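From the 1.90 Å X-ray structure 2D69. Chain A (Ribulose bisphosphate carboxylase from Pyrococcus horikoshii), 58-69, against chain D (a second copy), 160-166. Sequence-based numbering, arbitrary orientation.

Chain A, residues 58-69: LWKLPEMAKRSM
Chain D (160-166) KPKMGWS

Two stretches from two copies of one protein meet here, burying 389 Å² in total, and the rule they follow is shape first: no direct hydrogen bond crosses between them. Register is set by two pairs, Pro A62 CA to Trp D165 CA at 4.9 Å and Ala A65 CA to Gly D164 CA at 4.4 Å, so the two backbones run in opposite senses here.

The apolar contact is built on prolines. Chain A runs extended from Trp A59 to Pro A62 (phi about -60°, psi 128 to 142°), then folds into a type I turn, Pro A62 to Ala A65, closed by Ala A65 N to Pro A62 O at 2.9 Å. Pro A62, C-gamma endo, lays CG over one face of the Trp D165 six-membered ring, 3.6 Å from its centroid and 13° off the normal, a CH-pi contact. Its CD meets CD of Pro D161 at 3.8 Å. Pro D161, also C-gamma endo and preceded by a cis peptide, further receives Leu A61 CD2 (m, t) on its CD at 4.0 Å and Ala A65 CB on its CG at 4.0 Å. Trp A59 (chi1 t, chi2 -106°) brings CD1 to the edge of the Trp D165 ring, 4.1 Å from CH2.

Trp D165 starts with its CA-to-CB bond pointing away; chi1 m and chi2 95° bring the ring back, and NE1 donates to Pro D161 O at 2.8 Å while Pro A62 CG covers one face of the same ring.

Gly D164 (phi 116°, psi -11°) is required twice: its backbone angles would jam a CB against the preceding carbonyl, and an ideal CB would lie 2.8 Å from Ala A65 N. Beside it, Ser A68 (m) turns OG to Met A64 O at 2.6 Å.

Polar bridging falls to one water, accepting from Met A64 N (3.1 Å) and donating to Gly D164 O (2.5 Å). Met D163 O is buried without a partner.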

# COMPACT_ATOMS: atom_id res chain seq x y z
N LEU A 58 11.08 -20.66 -47.44
CA LEU A 58 11.08 -22.10 -47.15
C LEU A 58 10.48 -22.43 -45.79
O LEU A 58 10.07 -23.58 -45.55
CB LEU A 58 12.50 -22.65 -47.13
CG LEU A 58 13.23 -23.07 -48.37
CD1 LEU A 58 14.64 -23.54 -47.95
CD2 LEU A 58 12.50 -24.16 -49.21
N TRP A 59 10.53 -21.48 -44.87
CA TRP A 59 10.13 -21.74 -43.46
C TRP A 59 8.67 -22.11 -43.38
O TRP A 59 7.84 -21.54 -44.07
CB TRP A 59 10.40 -20.52 -42.54
CG TRP A 59 10.43 -20.93 -41.09
CD1 TRP A 59 9.49 -20.72 -40.13
CD2 TRP A 59 11.47 -21.69 -40.48
NE1 TRP A 59 9.88 -21.31 -38.94
CE2 TRP A 59 11.10 -21.92 -39.14
CE3 TRP A 59 12.70 -22.24 -40.95
CZ2 TRP A 59 11.89 -22.64 -38.27
CZ3 TRP A 59 13.48 -22.93 -40.09
CH2 TRP A 59 13.07 -23.15 -38.76
N LYS A 60 8.36 -23.05 -42.49
CA LYS A 60 6.98 -23.44 -42.25
C LYS A 60 6.11 -22.26 -41.83
O LYS A 60 6.40 -21.53 -40.85
CB LYS A 60 6.87 -24.59 -41.22
CG LYS A 60 5.40 -25.01 -40.86
CD LYS A 60 5.31 -26.30 -40.02
CE LYS A 60 3.86 -26.86 -40.00
NZ LYS A 60 3.81 -28.24 -39.36
N LEU A 61 5.00 -22.10 -42.55
CA LEU A 61 4.00 -21.11 -42.22
C LEU A 61 3.36 -21.40 -40.90
O LEU A 61 3.03 -22.53 -40.61
CB LEU A 61 2.87 -21.10 -43.26
CG LEU A 61 3.29 -20.71 -44.66
CD1 LEU A 61 2.05 -20.58 -45.51
CD2 LEU A 61 4.17 -19.42 -44.73
N PRO A 62 3.15 -20.36 -40.10
CA PRO A 62 2.40 -20.50 -38.85
C PRO A 62 0.94 -20.81 -39.17
O PRO A 62 0.33 -20.23 -40.10
CB PRO A 62 2.52 -19.12 -38.21
CG PRO A 62 3.00 -18.21 -39.25
CD PRO A 62 3.60 -18.99 -40.35
N GLU A 63 0.39 -21.73 -38.39
CA GLU A 63 -0.90 -22.34 -38.71
C GLU A 63 -2.00 -21.31 -38.88
O GLU A 63 -2.85 -21.46 -39.76
CB GLU A 63 -1.27 -23.30 -37.62
CG GLU A 63 -0.70 -24.69 -37.77
CD GLU A 63 -1.55 -25.69 -36.97
OE1 GLU A 63 -1.00 -26.32 -36.03
OE2 GLU A 63 -2.78 -25.82 -37.24
N MET A 64 -1.98 -20.25 -38.07
CA MET A 64 -3.00 -19.22 -38.14
C MET A 64 -2.82 -18.19 -39.25
O MET A 64 -3.68 -17.33 -39.43
CB MET A 64 -3.13 -18.51 -36.76
CG MET A 64 -3.55 -19.44 -35.64
SD MET A 64 -5.18 -20.13 -35.94
CE MET A 64 -6.22 -18.69 -35.72
N ALA A 65 -1.74 -18.27 -40.01
CA ALA A 65 -1.48 -17.30 -41.09
C ALA A 65 -2.59 -17.30 -42.16
O ALA A 65 -3.10 -16.25 -42.53
CB ALA A 65 -0.11 -17.57 -41.76
N LYS A 66 -2.97 -18.48 -42.62
CA LYS A 66 -4.00 -18.60 -43.66
C LYS A 66 -5.35 -18.11 -43.15
O LYS A 66 -6.04 -17.38 -43.87
CB LYS A 66 -4.05 -20.00 -44.31
CG LYS A 66 -4.24 -21.20 -43.32
CD LYS A 66 -3.96 -22.60 -43.98
CE LYS A 66 -3.06 -23.50 -43.07
NZ LYS A 66 -1.61 -23.03 -42.92
N ARG A 67 -5.66 -18.35 -41.87
CA ARG A 67 -6.87 -17.79 -41.27
C ARG A 67 -6.76 -16.33 -40.85
O ARG A 67 -7.66 -15.83 -40.19
CB ARG A 67 -7.31 -18.60 -40.04
CG ARG A 67 -7.71 -20.02 -40.34
CD ARG A 67 -7.70 -20.91 -39.11
NE ARG A 67 -8.73 -20.47 -38.17
CZ ARG A 67 -8.89 -20.99 -36.95
NH1 ARG A 67 -8.10 -21.95 -36.52
NH2 ARG A 67 -9.84 -20.57 -36.18
N SER A 68 -5.66 -15.66 -41.15
CA SER A 68 -5.53 -14.27 -40.77
C SER A 68 -5.51 -13.33 -42.01
O SER A 68 -5.25 -12.17 -41.84
CB SER A 68 -4.27 -14.05 -39.92
OG SER A 68 -4.23 -14.88 -38.73
N MET A 69 -5.79 -13.83 -43.21
CA MET A 69 -5.71 -13.02 -44.44
C MET A 69 -6.90 -12.13 -44.62
O MET A 69 -8.02 -12.61 -44.53
CB MET A 69 -5.75 -13.90 -45.66
CG MET A 69 -4.50 -14.63 -45.96
SD MET A 69 -4.78 -15.56 -47.51
CE MET A 69 -4.39 -14.37 -48.78
N LYS D 160 8.41 -13.15 -41.52
CA LYS D 160 7.40 -13.23 -42.56
C LYS D 160 6.85 -14.64 -42.52
O LYS D 160 7.65 -15.61 -42.52
CB LYS D 160 8.03 -12.98 -43.92
CG LYS D 160 8.68 -11.58 -44.05
CD LYS D 160 7.67 -10.47 -44.20
CE LYS D 160 8.29 -9.07 -44.02
NZ LYS D 160 7.40 -8.18 -43.19
N PRO D 161 5.52 -14.81 -42.51
CA PRO D 161 4.55 -13.73 -42.57
C PRO D 161 4.63 -12.91 -41.32
O PRO D 161 5.30 -13.27 -40.37
CB PRO D 161 3.19 -14.43 -42.63
CG PRO D 161 3.43 -15.92 -42.56
CD PRO D 161 4.91 -16.16 -42.47
N LYS D 162 3.96 -11.78 -41.34
CA LYS D 162 4.06 -10.90 -40.17
C LYS D 162 3.07 -11.14 -39.09
O LYS D 162 3.25 -10.62 -38.00
CB LYS D 162 3.99 -9.45 -40.56
CG LYS D 162 2.78 -9.02 -41.32
CD LYS D 162 3.24 -8.11 -42.48
CE LYS D 162 2.26 -6.93 -42.73
NZ LYS D 162 1.95 -6.07 -41.52
N MET D 163 2.02 -11.93 -39.38
CA MET D 163 1.02 -12.30 -38.37
C MET D 163 0.77 -13.81 -38.34
O MET D 163 0.99 -14.51 -39.31
CB MET D 163 -0.28 -11.54 -38.60
CG MET D 163 -0.17 -9.97 -38.57
SD MET D 163 -0.28 -9.30 -36.94
CE MET D 163 -2.09 -9.14 -36.85
N GLY D 164 0.33 -14.32 -37.20
CA GLY D 164 -0.31 -15.63 -37.14
C GLY D 164 0.44 -16.67 -36.35
O GLY D 164 -0.10 -17.70 -36.06
N TRP D 165 1.67 -16.35 -36.00
CA TRP D 165 2.56 -17.19 -35.18
C TRP D 165 2.05 -17.48 -33.79
O TRP D 165 1.72 -16.56 -33.05
CB TRP D 165 3.86 -16.43 -34.96
CG TRP D 165 4.48 -15.94 -36.19
CD1 TRP D 165 4.36 -14.71 -36.77
CD2 TRP D 165 5.34 -16.68 -37.00
NE1 TRP D 165 5.13 -14.65 -37.90
CE2 TRP D 165 5.75 -15.85 -38.07
CE3 TRP D 165 5.86 -17.95 -36.92
CZ2 TRP D 165 6.62 -16.28 -39.07
CZ3 TRP D 165 6.70 -18.38 -37.88
CH2 TRP D 165 7.08 -17.55 -38.97
N SER D 166 2.07 -18.76 -33.42
CA SER D 166 1.89 -19.16 -32.02
C SER D 166 3.16 -18.85 -31.24
O SER D 166 4.20 -18.57 -31.83
CB SER D 166 1.62 -20.66 -31.91
OG SER D 166 2.78 -21.40 -32.27
O HOH W 1 -0.17 -20.18 -35.55